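Local coordinates for TRAP solute Binding Protein (PDB 5I7I) that binds aromatic acids such as 3-hydroxybenzoate and probably delivers them to the membrane components of a TRAP transporter, at residues Leu266-Leu269 and Ala270-Trp274; Pro280-Lys283 and Leu284-Ala288. All blocks are in the same frame, centred on the assembly; numbering follows the deposited sequence.

Interaction 1 of 2, residues Leu266-Leu269 and Ala270-Trp274; sequences LAKL and AGQLW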
ATOM      1  N   LEU A 266      12.645   9.699  -2.727  1.00  7.15           N
ATOM      2  CA  LEU A 266      12.259   8.741  -1.695  1.00  7.32           C
ATOM      3  C   LEU A 266      11.204   7.774  -2.214  1.00  6.72           C
ATOM      4  O   LEU A 266      11.252   6.581  -1.919  1.00  6.85           O
ATOM      5  CB  LEU A 266      11.784   9.452  -0.427  1.00  6.71           C
ATOM      6  CG  LEU A 266      11.354   8.519   0.694  1.00  6.47           C
ATOM      7  CD1 LEU A 266      12.522   7.644   1.162  1.00  7.58           C
ATOM      8  CD2 LEU A 266      10.793   9.308   1.877  1.00  8.23           C
ATOM      9  N   ALA A 267      10.250   8.268  -2.998  1.00  6.77           N
ATOM     10  CA  ALA A 267       9.241   7.374  -3.539  1.00  6.69           C
ATOM     11  C   ALA A 267       9.868   6.328  -4.445  1.00  6.70           C
ATOM     12  O   ALA A 267       9.445   5.165  -4.432  1.00  7.45           O
ATOM     13  CB  ALA A 267       8.191   8.171  -4.298  1.00  7.22           C
ATOM     14  N   LYS A 268      10.861   6.729  -5.255  1.00  6.99           N
ATOM     15  CA  LYS A 268      11.543   5.785  -6.136  1.00  7.33           C
ATOM     16  C   LYS A 268      12.276   4.728  -5.320  1.00  6.90           C
ATOM     17  O   LYS A 268      12.146   3.525  -5.588  1.00  7.32           O
ATOM     18  CB  LYS A 268      12.506   6.541  -7.055  1.00  8.44           C
ATOM     19  CG  LYS A 268      13.349   5.646  -7.935  1.00  8.98           C
ATOM     20  CD  LYS A 268      14.211   6.463  -8.877  1.00 11.29           C
ATOM     21  CE  LYS A 268      14.898   5.570  -9.888  1.00 15.23           C
ATOM     22  NZ  LYS A 268      15.593   6.360 -10.927  1.00 20.01           N
ATOM     23  N   LEU A 269      13.037   5.163  -4.312  1.00  6.86           N
ATOM     24  CA  LEU A 269      13.747   4.241  -3.439  1.00  7.15           C
ATOM     25  C   LEU A 269      12.766   3.309  -2.739  1.00  7.05           C
ATOM     26  O   LEU A 269      12.980   2.097  -2.669  1.00  7.32           O
ATOM     27  CB  LEU A 269      14.538   5.055  -2.411  1.00  7.20           C
ATOM     28  CG  LEU A 269      15.271   4.268  -1.332  1.00  9.42           C
ATOM     29  CD1 LEU A 269      16.211   3.244  -1.946  1.00 12.55           C
ATOM     30  CD2 LEU A 269      16.043   5.207  -0.420  1.00 11.22           C
ATOM     31  N   ALA A 270      11.674   3.858  -2.216  1.00  6.24           N
ATOM     32  CA  ALA A 270      10.671   3.034  -1.552  1.00  6.00           C
ATOM     33  C   ALA A 270      10.109   1.986  -2.497  1.00  6.33           C
ATOM     34  O   ALA A 270       9.962   0.820  -2.118  1.00  6.63           O
ATOM     35  CB  ALA A 270       9.544   3.911  -1.018  1.00  6.81           C
ATOM     36  N   GLY A 271       9.768   2.381  -3.729  1.00  6.10           N
ATOM     37  CA  GLY A 271       9.237   1.411  -4.666  1.00  6.11           C
ATOM     38  C   GLY A 271      10.246   0.333  -4.986  1.00  6.18           C
ATOM     39  O   GLY A 271       9.901  -0.847  -5.065  1.00  7.01           O
ATOM     40  N   GLN A 272      11.503   0.724  -5.181  1.00  6.41           N
ATOM     41  CA  GLN A 272      12.556  -0.259  -5.414  1.00  6.60           C
ATOM     42  C   GLN A 272      12.668  -1.219  -4.241  1.00  6.85           C
ATOM     43  O   GLN A 272      12.781  -2.435  -4.417  1.00  6.45           O
ATOM     44  CB  GLN A 272      13.885   0.460  -5.653  1.00  6.97           C
ATOM     45  CG  GLN A 272      13.899   1.231  -6.972  1.00 10.33           C
ATOM     46  CD  GLN A 272      15.103   2.134  -7.114  1.00 12.88           C
ATOM     47  OE1 GLN A 272      15.652   2.616  -6.125  1.00 12.86           O
ATOM     48  NE2 GLN A 272      15.528   2.357  -8.343  1.00 14.40           N
ATOM     49  N   LEU A 273      12.632  -0.684  -3.029  1.00  6.27           N
ATOM     50  CA  LEU A 273      12.682  -1.543  -1.853  1.00  6.75           C
ATOM     51  C   LEU A 273      11.512  -2.506  -1.830  1.00  6.67           C
ATOM     52  O   LEU A 273      11.687  -3.687  -1.528  1.00  6.01           O
ATOM     53  CB  LEU A 273      12.679  -0.703  -0.589  1.00  6.58           C
ATOM     54  CG  LEU A 273      13.996  -0.029  -0.231  1.00  7.46           C
ATOM     55  CD1 LEU A 273      13.756   1.067   0.769  1.00  8.30           C
ATOM     56  CD2 LEU A 273      14.983  -1.046   0.307  1.00  8.74           C
ATOM     57  N   TRP A 274      10.299  -2.007  -2.105  1.00  6.18           N
ATOM     58  CA  TRP A 274       9.126  -2.871  -2.008  1.00  6.08           C
ATOM     59  C   TRP A 274       9.132  -3.955  -3.083  1.00  6.15           C
ATOM     60  O   TRP A 274       8.676  -5.075  -2.826  1.00  7.14           O
ATOM     61  CB  TRP A 274       7.821  -2.065  -1.987  1.00  5.53           C
ATOM     62  CG  TRP A 274       7.255  -2.024  -0.597  1.00  6.01           C
ATOM     63  CD1 TRP A 274       6.313  -2.856  -0.092  1.00  6.23           C
ATOM     64  CD2 TRP A 274       7.648  -1.153   0.470  1.00  5.53           C
ATOM     65  NE1 TRP A 274       6.077  -2.556   1.225  1.00  5.52           N
ATOM     66  CE2 TRP A 274       6.878  -1.509   1.594  1.00  5.55           C
ATOM     67  CE3 TRP A 274       8.571  -0.108   0.588  1.00  6.04           C
ATOM     68  CZ2 TRP A 274       6.996  -0.847   2.820  1.00  6.85           C
ATOM     69  CZ3 TRP A 274       8.675   0.556   1.803  1.00  5.68           C
ATOM     70  CH2 TRP A 274       7.897   0.182   2.899  1.00  5.88           C
TER
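Leu266 to Leu269 offer their carbonyls in turn to the amides of Ala270 to Leu273, the N-H(i+4) to O=C(i) bonds of an alpha helix. The bonds are short and fairly straight, from Ala270 N to Leu266 O at 2.8 Å through to Leu273 N to Leu269 O, also 2.8 Å.

Apolar contact follows the same spacing: CG of Leu269 meets CD1 of Leu273 at 4.1 Å.

One helical turn joins Lys268 to Gln272 on the polar side. With CG anti to the backbone N (chi1 175°) and an extended chain, Lys268 passes at a slant across the end of Gln272, its CE 3.6 Å from Gln272 NE2. Gln272 CG lies 3.2 Å from Lys268 O, and its NE2 is hydrogen-bonded to Glu115 of helix 114-126, which Lys268 also touches. Replacing the Gln272 amide by an alanine methyl is likely to leave Glu115 OE2 without this donor and the Lys268 methylenes without their flat neighbour.

On the buried side Ala270 touches Phe43 and Phe142, and Trp274 meets Phe238, a residue of the 3-hydroxybenzoate pocket. The chemistry thus divides the turn: apolar and aromatic groups pack inward, while the Gln272 amide and the Lys268 chain meet polar side chains of helix 114-126.

Interaction 2 of 2, residues Pro280-Lys283 and Leu284-Ala288; sequences PARK and LALDA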
ATOM      1  N   PRO A 280      12.448 -12.326  -0.809  1.00  8.07           N
ATOM      2  CA  PRO A 280      12.661 -13.264   0.300  1.00  7.71           C
ATOM      3  C   PRO A 280      11.353 -13.772   0.854  1.00  9.16           C
ATOM      4  O   PRO A 280      11.295 -14.901   1.338  1.00  8.55           O
ATOM      5  CB  PRO A 280      13.446 -12.439   1.331  1.00  8.77           C
ATOM      6  CG  PRO A 280      13.196 -11.003   0.954  1.00  8.94           C
ATOM      7  CD  PRO A 280      13.016 -11.000  -0.521  1.00  9.04           C
ATOM      8  N   ALA A 281      10.299 -12.958   0.784  1.00  7.50           N
ATOM      9  CA  ALA A 281       9.010 -13.359   1.335  1.00  7.74           C
ATOM     10  C   ALA A 281       8.380 -14.452   0.493  1.00  8.80           C
ATOM     11  O   ALA A 281       7.812 -15.407   1.032  1.00  8.34           O
ATOM     12  CB  ALA A 281       8.084 -12.145   1.424  1.00  9.32           C
ATOM     13  N   ARG A 282       8.473 -14.330  -0.831  0.63  7.17           N
ATOM     14  CA  ARG A 282       7.998 -15.397  -1.704  0.63  7.55           C
ATOM     15  C   ARG A 282       8.740 -16.692  -1.413  0.63  8.63           C
ATOM     16  O   ARG A 282       8.135 -17.767  -1.352  0.63  8.04           O
ATOM     17  CB  ARG A 282       8.207 -14.982  -3.155  0.63  7.26           C
ATOM     18  CG  ARG A 282       7.784 -16.010  -4.185  0.63  9.68           C
ATOM     19  CD  ARG A 282       8.093 -15.474  -5.592  0.63  9.56           C
ATOM     20  NE  ARG A 282       7.571 -16.318  -6.674  0.63 15.41           N
ATOM     21  CZ  ARG A 282       8.214 -17.359  -7.201  0.63 19.15           C
ATOM     22  NH1 ARG A 282       7.662 -18.051  -8.190  0.63 25.72           N
ATOM     23  NH2 ARG A 282       9.404 -17.713  -6.748  0.63 18.51           N
ATOM     24  N   LYS A 283      10.057 -16.605  -1.237  1.00  8.71           N
ATOM     25  CA  LYS A 283      10.842 -17.795  -0.949  1.00  7.74           C
ATOM     26  C   LYS A 283      10.391 -18.446   0.353  1.00  7.83           C
ATOM     27  O   LYS A 283      10.212 -19.662   0.404  1.00  8.13           O
ATOM     28  CB  LYS A 283      12.332 -17.458  -0.927  1.00  9.39           C
ATOM     29  CG  LYS A 283      13.237 -18.622  -0.551  1.00 15.84           C
ATOM     30  CD  LYS A 283      14.685 -18.167  -0.455  1.00 25.18           C
ATOM     31  CE  LYS A 283      15.581 -19.276   0.066  1.00 29.36           C
ATOM     32  NZ  LYS A 283      15.619 -20.403  -0.888  1.00 35.22           N
ATOM     33  N   LEU A 284      10.163 -17.654   1.408  1.00  7.74           N
ATOM     34  CA  LEU A 284       9.622 -18.223   2.641  1.00  8.37           C
ATOM     35  C   LEU A 284       8.308 -18.952   2.392  1.00  7.77           C
ATOM     36  O   LEU A 284       8.064 -20.021   2.961  1.00  9.14           O
ATOM     37  CB  LEU A 284       9.443 -17.133   3.705  1.00  8.35           C
ATOM     38  CG  LEU A 284      10.706 -16.544   4.321  1.00  8.93           C
ATOM     39  CD1 LEU A 284      10.384 -15.378   5.231  1.00  8.83           C
ATOM     40  CD2 LEU A 284      11.488 -17.613   5.103  1.00 15.00           C
ATOM     41  N   ALA A 285       7.431 -18.366   1.577  1.00  7.28           N
ATOM     42  CA  ALA A 285       6.125 -18.971   1.341  1.00  7.14           C
ATOM     43  C   ALA A 285       6.241 -20.288   0.588  1.00  7.97           C
ATOM     44  O   ALA A 285       5.511 -21.241   0.880  1.00  8.74           O
ATOM     45  CB  ALA A 285       5.252 -18.007   0.555  1.00  7.21           C
ATOM     46  N   LEU A 286       7.129 -20.351  -0.406  1.00  7.92           N
ATOM     47  CA  LEU A 286       7.303 -21.604  -1.133  1.00  9.23           C
ATOM     48  C   LEU A 286       8.043 -22.631  -0.288  1.00  8.17           C
ATOM     49  O   LEU A 286       7.696 -23.815  -0.313  1.00 11.19           O
ATOM     50  CB  LEU A 286       8.016 -21.338  -2.457  1.00  9.71           C
ATOM     51  CG  LEU A 286       7.231 -20.367  -3.357  1.00 10.67           C
ATOM     52  CD1 LEU A 286       7.876 -20.339  -4.712  1.00 15.17           C
ATOM     53  CD2 LEU A 286       5.713 -20.659  -3.470  1.00 11.62           C
ATOM     54  N   ASP A 287       9.036 -22.203   0.493  1.00  9.08           N
ATOM     55  CA  ASP A 287       9.707 -23.138   1.392  1.00 12.18           C
ATOM     56  C   ASP A 287       8.730 -23.743   2.401  1.00 12.00           C
ATOM     57  O   ASP A 287       8.905 -24.890   2.819  1.00 15.79           O
ATOM     58  CB  ASP A 287      10.824 -22.419   2.139  1.00 11.93           C
ATOM     59  CG  ASP A 287      12.041 -22.124   1.274  1.00 13.85           C
ATOM     60  OD1 ASP A 287      12.117 -22.613   0.124  1.00 17.27           O
ATOM     61  OD2 ASP A 287      12.928 -21.391   1.771  1.00 16.30           O
ATOM     62  N   ALA A 288       7.703 -22.991   2.806  1.00  8.83           N
ATOM     63  CA  ALA A 288       6.689 -23.473   3.738  1.00 10.81           C
ATOM     64  C   ALA A 288       5.667 -24.410   3.098  1.00 10.43           C
ATOM     65  O   ALA A 288       4.751 -24.866   3.791  1.00 13.09           O
ATOM     66  CB  ALA A 288       5.983 -22.292   4.415  1.00 11.46           C
TER
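The Arg282 guanidinium carries CD1 of Leu286 over one face, 3.6 Å above its plane and displaced toward the rim; the closest of its atoms to that methyl is NH2, at 3.7 Å. This is apolar packing against a flat cation, one turn apart. Arg282 reaches it with its chain extended from CG to NE. Because Arg282 has two conformers, this packing belongs to one of them and is doubtful for the other.

The second flat group, the Asp287 carboxylate, lies beside Lys283. Its OD2 is 3.6 Å from Lys283 CG, and the lysine chain, extended as far as CE, turns at its last torsion (chi4 65°) to bring NZ within 3.9 Å of OD2, a long salt bridge that probably holds the two ends together only loosely.

Beneath these side chains four backbone bonds link the turns, the last from Asp287 N to Lys283 O at 2.8 Å, where helix 264-287 finishes.

Arg282 and Leu286 both touch Ile292 of strand 291-295, an outer strand of the six-stranded sheet. Ala281 and Ala285 rest on Trp209, and Leu284 packs on Pro213 and on His218 of helix 217-220.

Both contacts belong to one long helix, 264-287, and come in series along it: interaction 1 in its first half, interaction 2 at its C-terminal end. Their centres are 22 Å apart and their nearest atoms about 8 Å, without touching. Interaction 1 packs beside the five-stranded sheet, on strand 136-143 and helices 38-54 and 114-126, whereas interaction 2 lies against strand 291-295 of the six-stranded sheet and helix 217-220. The helix therefore runs from one sheet's surroundings to the other's, passing near the 3-hydroxybenzoate pocket, with the ligand about 11 Å from Gly271 and about 9 Å from the side chain of Ala281 (nearest atoms). Such a helix spanning both lobes is consistent with the TRAP solute-binding fold, whose ligand sits between two domains.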